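PDB 3CIN: Myo-inositol-1-phosphate synthase-related protein from Thermotoga maritima MSB8, which belongs to the myo-inositol-1-phosphate synthase family and binds nicotinamide-adenine-dinucleotide in a Rossmann-like domain, although its precise function is not established. Local coordinates for residues A[53-58]-A[337-341]; A[60-64]-A[130-136]; A[179-184]-A[208-214]. All coordinates share one frame; numbering follows the deposited sequence.

How the interactions relate
All three contacts lie in or against the Rossmann-like part of the chain. In interaction 1 the loop 53-58, which runs directly into strand 58-65, meets the late helix 328-348. Interaction 2 sets residues 60-64 of that strand against helix 120-134; interaction 3 pairs helix 171-186 with the end of helix 203-211. Centres are about 17 Å apart for interactions 1 and 2, and 22 Å for 1 and 3. Interactions 2 and 3, 16 Å apart, touch through a probable hydrogen bond between Pro136 O and Tyr182 OH, where helices 120-134 and 171-186 pack side by side against the sheet. Interaction 2 holds Tyr64 of the NAD pocket; the others are packing, Val337 and Ala179 side chains lying about 13 Å from NAD.

Interaction 1 (A[53-58]-A[337-341]); sequences IGFEDI and VDLVR
Arg341 and Ile53 run alongside each other, heading opposite ways, as helix 328-348 docks on the loop leading into strand 58-65 of the parallel, Rossmann-like sheet. Ile53 CG2 meets Arg341 CG at 3.8 Å. A bend at chi3 (-70°) brings Arg341 NE to Val337 O, where it bonds, and Arg341 NH2 to Asp338 OD1, a salt bridge of 2.8 Å. Arg341 NH1 is left pointing across to the loop and donates to Ile53 O over 3.0 Å in a nearly straight bond of 163°, the oxygen close to the guanidinium plane. So many partners fix the rotation of a buried cation, and the nearby carboxylate probably offsets its charge. Phe55 CE1 lies over one guanidinium face, 3.6 Å from Arg341 NH1, with ring and guanidinium planes 45° apart. Val337 CG1 comes across the same ring, 3.7 Å from Phe55 CE1, and Val337 also packs on Phe313 of the second subunit. Ile58 fills in from the strand side, its CD1 touching Val340 CG2 at 3.9 Å. These branched aliphatic residues suit a buried contact, the isoleucines covering the arginine's methylenes and the valines offering methyls to Phe55 and Ile58. Asp57 OD2 ties down the loop by accepting from Gly54 N. Around this, Phe55 and Ile58 rest on Leu32 of helix 23-36, while Ile58 and Val340 share Val16 of strand 14-19.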
# COMPACT_ATOMS: atom_id res chain seq x y z
N ILE A 53 -26.85 29.78 -8.19
CA ILE A 53 -27.92 28.84 -8.00
C ILE A 53 -27.59 28.07 -6.72
O ILE A 53 -26.48 27.50 -6.59
CB ILE A 53 -28.05 27.85 -9.22
CG1 ILE A 53 -28.40 28.59 -10.53
CG2 ILE A 53 -29.08 26.77 -8.91
CD1 ILE A 53 -28.22 27.76 -11.80
N GLY A 54 -28.49 28.14 -5.75
CA GLY A 54 -28.30 27.43 -4.50
C GLY A 54 -28.92 26.04 -4.54
O GLY A 54 -29.66 25.71 -5.47
N PHE A 55 -28.67 25.24 -3.51
CA PHE A 55 -29.07 23.84 -3.55
C PHE A 55 -30.60 23.71 -3.51
O PHE A 55 -31.15 22.81 -4.15
CB PHE A 55 -28.40 23.03 -2.46
CG PHE A 55 -26.91 23.17 -2.43
CD1 PHE A 55 -26.13 22.94 -3.55
CD2 PHE A 55 -26.28 23.52 -1.25
CE1 PHE A 55 -24.76 23.07 -3.47
CE2 PHE A 55 -24.91 23.66 -1.16
CZ PHE A 55 -24.14 23.44 -2.28
N GLU A 56 -31.27 24.61 -2.82
CA GLU A 56 -32.73 24.67 -2.74
C GLU A 56 -33.39 24.98 -4.09
O GLU A 56 -34.58 24.70 -4.26
CB GLU A 56 -33.18 25.72 -1.72
CG GLU A 56 -32.82 27.20 -2.09
CD GLU A 56 -31.40 27.70 -1.66
OE1 GLU A 56 -30.40 26.92 -1.48
OE2 GLU A 56 -31.30 28.95 -1.52
N ASP A 57 -32.63 25.57 -5.00
CA ASP A 57 -33.07 25.97 -6.34
C ASP A 57 -32.95 24.86 -7.41
O ASP A 57 -33.26 25.10 -8.58
CB ASP A 57 -32.20 27.16 -6.81
CG ASP A 57 -32.26 28.39 -5.90
OD1 ASP A 57 -33.38 28.72 -5.46
OD2 ASP A 57 -31.19 29.03 -5.66
N ILE A 58 -32.45 23.67 -7.05
CA ILE A 58 -32.35 22.52 -7.95
C ILE A 58 -33.60 21.66 -7.71
O ILE A 58 -33.83 21.19 -6.59
CB ILE A 58 -31.11 21.74 -7.67
CG1 ILE A 58 -29.89 22.60 -7.95
CG2 ILE A 58 -31.08 20.45 -8.50
CD1 ILE A 58 -28.60 21.90 -7.46
N VAL A 337 -24.01 17.85 -8.64
CA VAL A 337 -24.60 19.02 -8.00
C VAL A 337 -24.05 20.27 -8.70
O VAL A 337 -24.74 21.23 -8.89
CB VAL A 337 -24.40 19.04 -6.52
CG1 VAL A 337 -24.94 20.36 -5.92
CG2 VAL A 337 -25.12 17.80 -5.87
N ASP A 338 -22.76 20.26 -9.04
CA ASP A 338 -22.17 21.39 -9.81
C ASP A 338 -22.62 21.38 -11.28
O ASP A 338 -22.98 22.42 -11.83
CB ASP A 338 -20.64 21.34 -9.81
CG ASP A 338 -20.00 21.94 -8.59
OD1 ASP A 338 -20.68 22.53 -7.69
OD2 ASP A 338 -18.74 21.90 -8.51
N LEU A 339 -22.54 20.21 -11.92
CA LEU A 339 -22.78 20.08 -13.36
C LEU A 339 -24.17 20.52 -13.77
O LEU A 339 -24.33 21.16 -14.80
CB LEU A 339 -22.54 18.66 -13.84
CG LEU A 339 -21.09 18.27 -13.91
CD1 LEU A 339 -20.93 16.73 -13.93
CD2 LEU A 339 -20.39 18.92 -15.09
N VAL A 340 -25.19 20.22 -12.98
CA VAL A 340 -26.51 20.73 -13.30
C VAL A 340 -26.60 22.25 -13.23
O VAL A 340 -27.30 22.88 -14.03
CB VAL A 340 -27.64 20.08 -12.45
CG1 VAL A 340 -27.70 18.55 -12.66
CG2 VAL A 340 -27.58 20.48 -10.97
N ARG A 341 -25.91 22.88 -12.28
CA ARG A 341 -25.94 24.35 -12.14
C ARG A 341 -25.09 24.98 -13.25
O ARG A 341 -25.46 25.98 -13.84
CB ARG A 341 -25.40 24.76 -10.78
CG ARG A 341 -26.29 24.25 -9.61
CD ARG A 341 -25.85 24.71 -8.30
NE ARG A 341 -24.61 24.09 -7.85
CZ ARG A 341 -23.92 24.50 -6.77
NH1 ARG A 341 -24.32 25.55 -6.02
NH2 ARG A 341 -22.80 23.87 -6.46

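Interaction 2 (A[60-64]-A[130-136]); sequences IVGSY and EWTELDP
With chi1 near -78° in Tyr64, and a similar turn in Trp131, each ring swings anti to its own carbonyl carbon, and the two meet between strand and helix. This is the helix-on-sheet packing of a Rossmann-like fold: helix 120-134 runs roughly antiparallel to strand 58-65, the short segments at 154° and 8.9 Å apart. The indole presents an edge to the phenol face in an offset edge-to-face pair, planes 85° apart, centroids 5.0 Å apart. The long phenol suits its place because it spans from strand to helix; Tyr64 also belongs to the NAD pocket, its side chain about 5 Å from the dinucleotide. Nearer the strand's start, the bare CA of Gly62 lets Leu134 CD1 come in over the strand, 4.2 Å away. Val61 CG2 packs on Pro136 CB at 4.0 Å and also touches Leu134 O, its compact branched shape lying against the end of the helix; there Asp135, with positive phi, leaves the helix and Pro136 leads on toward strand 138-141. The polar end of the tyrosine is gripped by Glu130, whose carboxylate is nearly coplanar with the ring: Tyr64 OH donates to the anti lone pair of Glu130 OE1 at 2.7 Å.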
# COMPACT_ATOMS: atom_id res chain seq x y z
N ILE A 60 -35.88 18.33 -8.96
CA ILE A 60 -35.97 17.11 -9.78
C ILE A 60 -37.37 17.01 -10.34
O ILE A 60 -38.36 16.82 -9.57
CB ILE A 60 -35.64 15.81 -8.99
CG1 ILE A 60 -34.30 15.93 -8.27
CG2 ILE A 60 -35.65 14.63 -9.88
CD1 ILE A 60 -33.20 16.25 -9.17
N VAL A 61 -37.50 17.19 -11.66
CA VAL A 61 -38.82 17.09 -12.31
C VAL A 61 -39.17 15.73 -12.93
O VAL A 61 -40.29 15.50 -13.36
CB VAL A 61 -39.00 18.21 -13.36
CG1 VAL A 61 -38.82 19.55 -12.67
CG2 VAL A 61 -38.01 18.04 -14.53
N GLY A 62 -38.22 14.81 -12.98
CA GLY A 62 -38.51 13.54 -13.60
C GLY A 62 -37.39 12.56 -13.46
O GLY A 62 -36.25 12.96 -13.25
N SER A 63 -37.76 11.28 -13.55
CA SER A 63 -36.83 10.19 -13.47
C SER A 63 -37.32 9.06 -14.36
O SER A 63 -38.46 8.67 -14.27
CB SER A 63 -36.70 9.73 -12.03
OG SER A 63 -35.78 8.68 -11.88
N TYR A 64 -36.44 8.57 -15.22
CA TYR A 64 -36.75 7.46 -16.14
C TYR A 64 -35.90 6.23 -15.87
O TYR A 64 -34.72 6.33 -15.52
CB TYR A 64 -36.50 7.91 -17.58
CG TYR A 64 -37.62 8.78 -18.11
CD1 TYR A 64 -37.80 10.06 -17.63
CD2 TYR A 64 -38.50 8.32 -19.10
CE1 TYR A 64 -38.84 10.85 -18.06
CE2 TYR A 64 -39.54 9.11 -19.54
CZ TYR A 64 -39.72 10.37 -19.01
OH TYR A 64 -40.75 11.17 -19.45
N GLU A 130 -43.38 14.02 -23.55
CA GLU A 130 -43.33 13.94 -22.06
C GLU A 130 -42.40 15.03 -21.38
O GLU A 130 -42.75 15.70 -20.39
CB GLU A 130 -42.91 12.51 -21.60
CG GLU A 130 -43.96 11.44 -21.83
CD GLU A 130 -43.45 10.00 -21.70
OE1 GLU A 130 -42.45 9.74 -21.02
OE2 GLU A 130 -44.07 9.09 -22.28
N TRP A 131 -41.21 15.19 -21.94
CA TRP A 131 -40.26 16.09 -21.45
C TRP A 131 -40.73 17.53 -21.57
O TRP A 131 -40.44 18.34 -20.72
CB TRP A 131 -38.91 15.86 -22.15
CG TRP A 131 -38.31 14.50 -21.87
CD1 TRP A 131 -38.77 13.54 -21.03
CD2 TRP A 131 -37.10 13.97 -22.45
NE1 TRP A 131 -37.93 12.45 -21.07
CE2 TRP A 131 -36.88 12.71 -21.90
CE3 TRP A 131 -36.19 14.45 -23.35
CZ2 TRP A 131 -35.78 11.90 -22.25
CZ3 TRP A 131 -35.11 13.65 -23.70
CH2 TRP A 131 -34.92 12.41 -23.20
N THR A 132 -41.48 17.87 -22.63
CA THR A 132 -42.00 19.21 -22.77
C THR A 132 -42.92 19.57 -21.63
O THR A 132 -42.94 20.74 -21.23
CB THR A 132 -42.66 19.44 -24.12
OG1 THR A 132 -43.84 18.62 -24.21
CG2 THR A 132 -41.67 19.10 -25.23
N GLU A 133 -43.65 18.59 -21.06
CA GLU A 133 -44.52 18.86 -19.92
C GLU A 133 -43.79 18.94 -18.59
O GLU A 133 -44.19 19.67 -17.72
CB GLU A 133 -45.62 17.82 -19.78
CG GLU A 133 -46.44 17.63 -21.06
CD GLU A 133 -47.76 16.86 -20.78
OE1 GLU A 133 -48.27 16.94 -19.66
OE2 GLU A 133 -48.24 16.14 -21.68
N LEU A 134 -42.71 18.16 -18.46
CA LEU A 134 -41.86 18.16 -17.24
C LEU A 134 -40.95 19.39 -17.22
O LEU A 134 -40.57 19.89 -16.16
CB LEU A 134 -41.05 16.86 -17.19
CG LEU A 134 -41.88 15.56 -17.01
CD1 LEU A 134 -40.98 14.28 -16.95
CD2 LEU A 134 -42.87 15.64 -15.87
N ASP A 135 -40.61 19.86 -18.41
CA ASP A 135 -39.87 21.10 -18.64
C ASP A 135 -38.47 21.21 -18.03
O ASP A 135 -38.09 22.28 -17.52
CB ASP A 135 -40.69 22.28 -18.17
CG ASP A 135 -40.14 23.58 -18.66
OD1 ASP A 135 -39.71 23.60 -19.82
OD2 ASP A 135 -40.12 24.58 -17.89
N PRO A 136 -37.65 20.14 -18.13
CA PRO A 136 -36.31 20.29 -17.56
C PRO A 136 -35.43 21.26 -18.30
O PRO A 136 -35.52 21.37 -19.53
CB PRO A 136 -35.70 18.89 -17.72
CG PRO A 136 -36.41 18.32 -18.93
CD PRO A 136 -37.83 18.81 -18.73

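Interaction 3 (A[179-184]-A[208-214])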
# COMPACT_ATOMS: atom_id res chain seq x y z
N ALA A 179 -32.91 14.53 -26.67
CA ALA A 179 -32.59 15.76 -25.96
C ALA A 179 -32.43 16.92 -26.93
O ALA A 179 -32.85 18.05 -26.61
CB ALA A 179 -31.37 15.60 -25.02
N ALA A 180 -31.83 16.69 -28.12
CA ALA A 180 -31.66 17.75 -29.11
C ALA A 180 -33.02 18.14 -29.64
O ALA A 180 -33.31 19.32 -29.82
CB ALA A 180 -30.77 17.31 -30.28
N LEU A 181 -33.88 17.14 -29.92
CA LEU A 181 -35.21 17.47 -30.47
C LEU A 181 -36.01 18.25 -29.43
O LEU A 181 -36.69 19.25 -29.76
CB LEU A 181 -35.96 16.22 -30.93
CG LEU A 181 -35.58 15.72 -32.33
CD1 LEU A 181 -34.15 15.48 -32.56
CD2 LEU A 181 -36.34 14.44 -32.68
N TYR A 182 -35.90 17.81 -28.18
CA TYR A 182 -36.54 18.49 -27.06
C TYR A 182 -36.03 19.92 -26.91
O TYR A 182 -36.81 20.88 -26.78
CB TYR A 182 -36.35 17.69 -25.79
CG TYR A 182 -36.67 18.49 -24.53
CD1 TYR A 182 -37.98 18.85 -24.20
CD2 TYR A 182 -35.65 18.94 -23.69
CE1 TYR A 182 -38.26 19.58 -23.09
CE2 TYR A 182 -35.94 19.67 -22.54
CZ TYR A 182 -37.23 20.00 -22.25
OH TYR A 182 -37.53 20.75 -21.11
N ALA A 183 -34.71 20.08 -26.95
CA ALA A 183 -34.07 21.40 -26.85
C ALA A 183 -34.55 22.34 -27.90
O ALA A 183 -34.82 23.55 -27.63
CB ALA A 183 -32.52 21.27 -26.91
N ASN A 184 -34.68 21.81 -29.12
CA ASN A 184 -35.17 22.63 -30.22
C ASN A 184 -36.60 23.06 -29.97
O ASN A 184 -36.90 24.23 -30.13
CB ASN A 184 -34.99 21.89 -31.54
CG ASN A 184 -35.40 22.72 -32.73
OD1 ASN A 184 -34.57 23.31 -33.41
ND2 ASN A 184 -36.67 22.78 -32.97
N LEU A 208 -25.29 17.97 -34.00
CA LEU A 208 -26.72 17.93 -33.79
C LEU A 208 -27.06 18.88 -32.64
O LEU A 208 -28.03 19.62 -32.71
CB LEU A 208 -27.15 16.50 -33.43
CG LEU A 208 -28.65 16.22 -33.25
CD1 LEU A 208 -29.39 16.19 -34.52
CD2 LEU A 208 -28.94 14.89 -32.47
N ALA A 209 -26.24 18.87 -31.57
CA ALA A 209 -26.50 19.74 -30.41
C ALA A 209 -26.41 21.24 -30.77
O ALA A 209 -27.31 22.04 -30.39
CB ALA A 209 -25.55 19.38 -29.22
N LYS A 210 -25.37 21.61 -31.49
CA LYS A 210 -25.13 23.01 -31.85
C LYS A 210 -26.29 23.50 -32.65
O LYS A 210 -26.70 24.67 -32.51
CB LYS A 210 -23.86 23.22 -32.70
CG LYS A 210 -22.58 22.89 -32.00
CD LYS A 210 -21.40 22.93 -33.00
CE LYS A 210 -20.07 23.19 -32.29
NZ LYS A 210 -18.84 22.83 -33.11
N GLU A 211 -26.82 22.62 -33.51
CA GLU A 211 -27.91 23.01 -34.42
C GLU A 211 -29.25 23.08 -33.74
O GLU A 211 -30.18 23.64 -34.33
CB GLU A 211 -28.01 22.06 -35.59
CG GLU A 211 -26.87 22.31 -36.56
CD GLU A 211 -26.70 21.21 -37.57
OE1 GLU A 211 -27.59 20.33 -37.63
OE2 GLU A 211 -25.67 21.24 -38.30
N ASN A 212 -29.39 22.47 -32.55
CA ASN A 212 -30.67 22.31 -31.90
C ASN A 212 -30.82 22.92 -30.50
O ASN A 212 -31.71 22.54 -29.71
CB ASN A 212 -31.05 20.84 -31.92
CG ASN A 212 -31.46 20.38 -33.29
OD1 ASN A 212 -32.54 20.77 -33.79
ND2 ASN A 212 -30.57 19.70 -33.98
N ASN A 213 -29.96 23.88 -30.20
CA ASN A 213 -30.00 24.62 -28.94
C ASN A 213 -29.76 23.73 -27.72
O ASN A 213 -30.39 23.89 -26.67
CB ASN A 213 -31.26 25.44 -28.83
CG ASN A 213 -31.28 26.54 -29.85
OD1 ASN A 213 -30.24 26.88 -30.42
ND2 ASN A 213 -32.46 27.11 -30.08
N LEU A 214 -28.85 22.78 -27.88
CA LEU A 214 -28.47 21.90 -26.81
C LEU A 214 -27.02 22.05 -26.37
O LEU A 214 -26.10 22.08 -27.20
CB LEU A 214 -28.76 20.43 -27.20
CG LEU A 214 -28.48 19.37 -26.12
CD1 LEU A 214 -29.53 19.34 -25.03
CD2 LEU A 214 -28.35 17.97 -26.76
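Leu208 touches Ala180 first, laying its branch against the small methyl: Leu208 CD2 is 3.7 Å from Ala180 CB. With chi1 at -176°, CG of Leu208 extends away from its own nitrogen and carries the forked end across to helix 171-186. Ala209 works through its backbone instead: the amides Asn212 N and Leu214 N both donate to Ala209 O, reaching it from opposite faces of its plane and holding the turn that ends helix 203-211. Asn212 follows and lies between the helices. Its CB packs on Ala180 O at 3.4 Å, and its amide is turned back so that Asn212 ND2 donates to Leu208 O over 2.8 Å at 156°. That bond holds the short polar side chain in place and serves a carbonyl near the helix end.

The two helices belong to successive beta-alpha-beta crossovers of the Rossmann-like sheet: helix 171-186 leads into strand 189-193, and helix 203-211 joins that strand to 214-217. Ala179, Ala180 and Ala183 suit such a layer because they let the backbones come close; Ala183 CB approaches Asn212 O to 3.2 Å. Asn184 N lies 3.1 Å from the same Asn212 O, too badly aligned to count as a hydrogen bond, and is bonded within its own helix to Ala180 O.

Asn213 takes a positive phi of 63°, a conformation asparagine tolerates well, and reverses the chain away from the helix. Its carbonyl oxygen also lies against the Ala183 methyl, while its backbone pairs with Ala189. Leu214 then enters strand 214-217 and reaches back under the alanines: Leu214 CB meets Ala183 CB at 3.9 Å, its CD1 methyl lies against Ala179 O, and Leu214 CD2 approaches Ala180 N to 3.9 Å. Phe191 of strand 189-193 touches both Leu214 and Ala179.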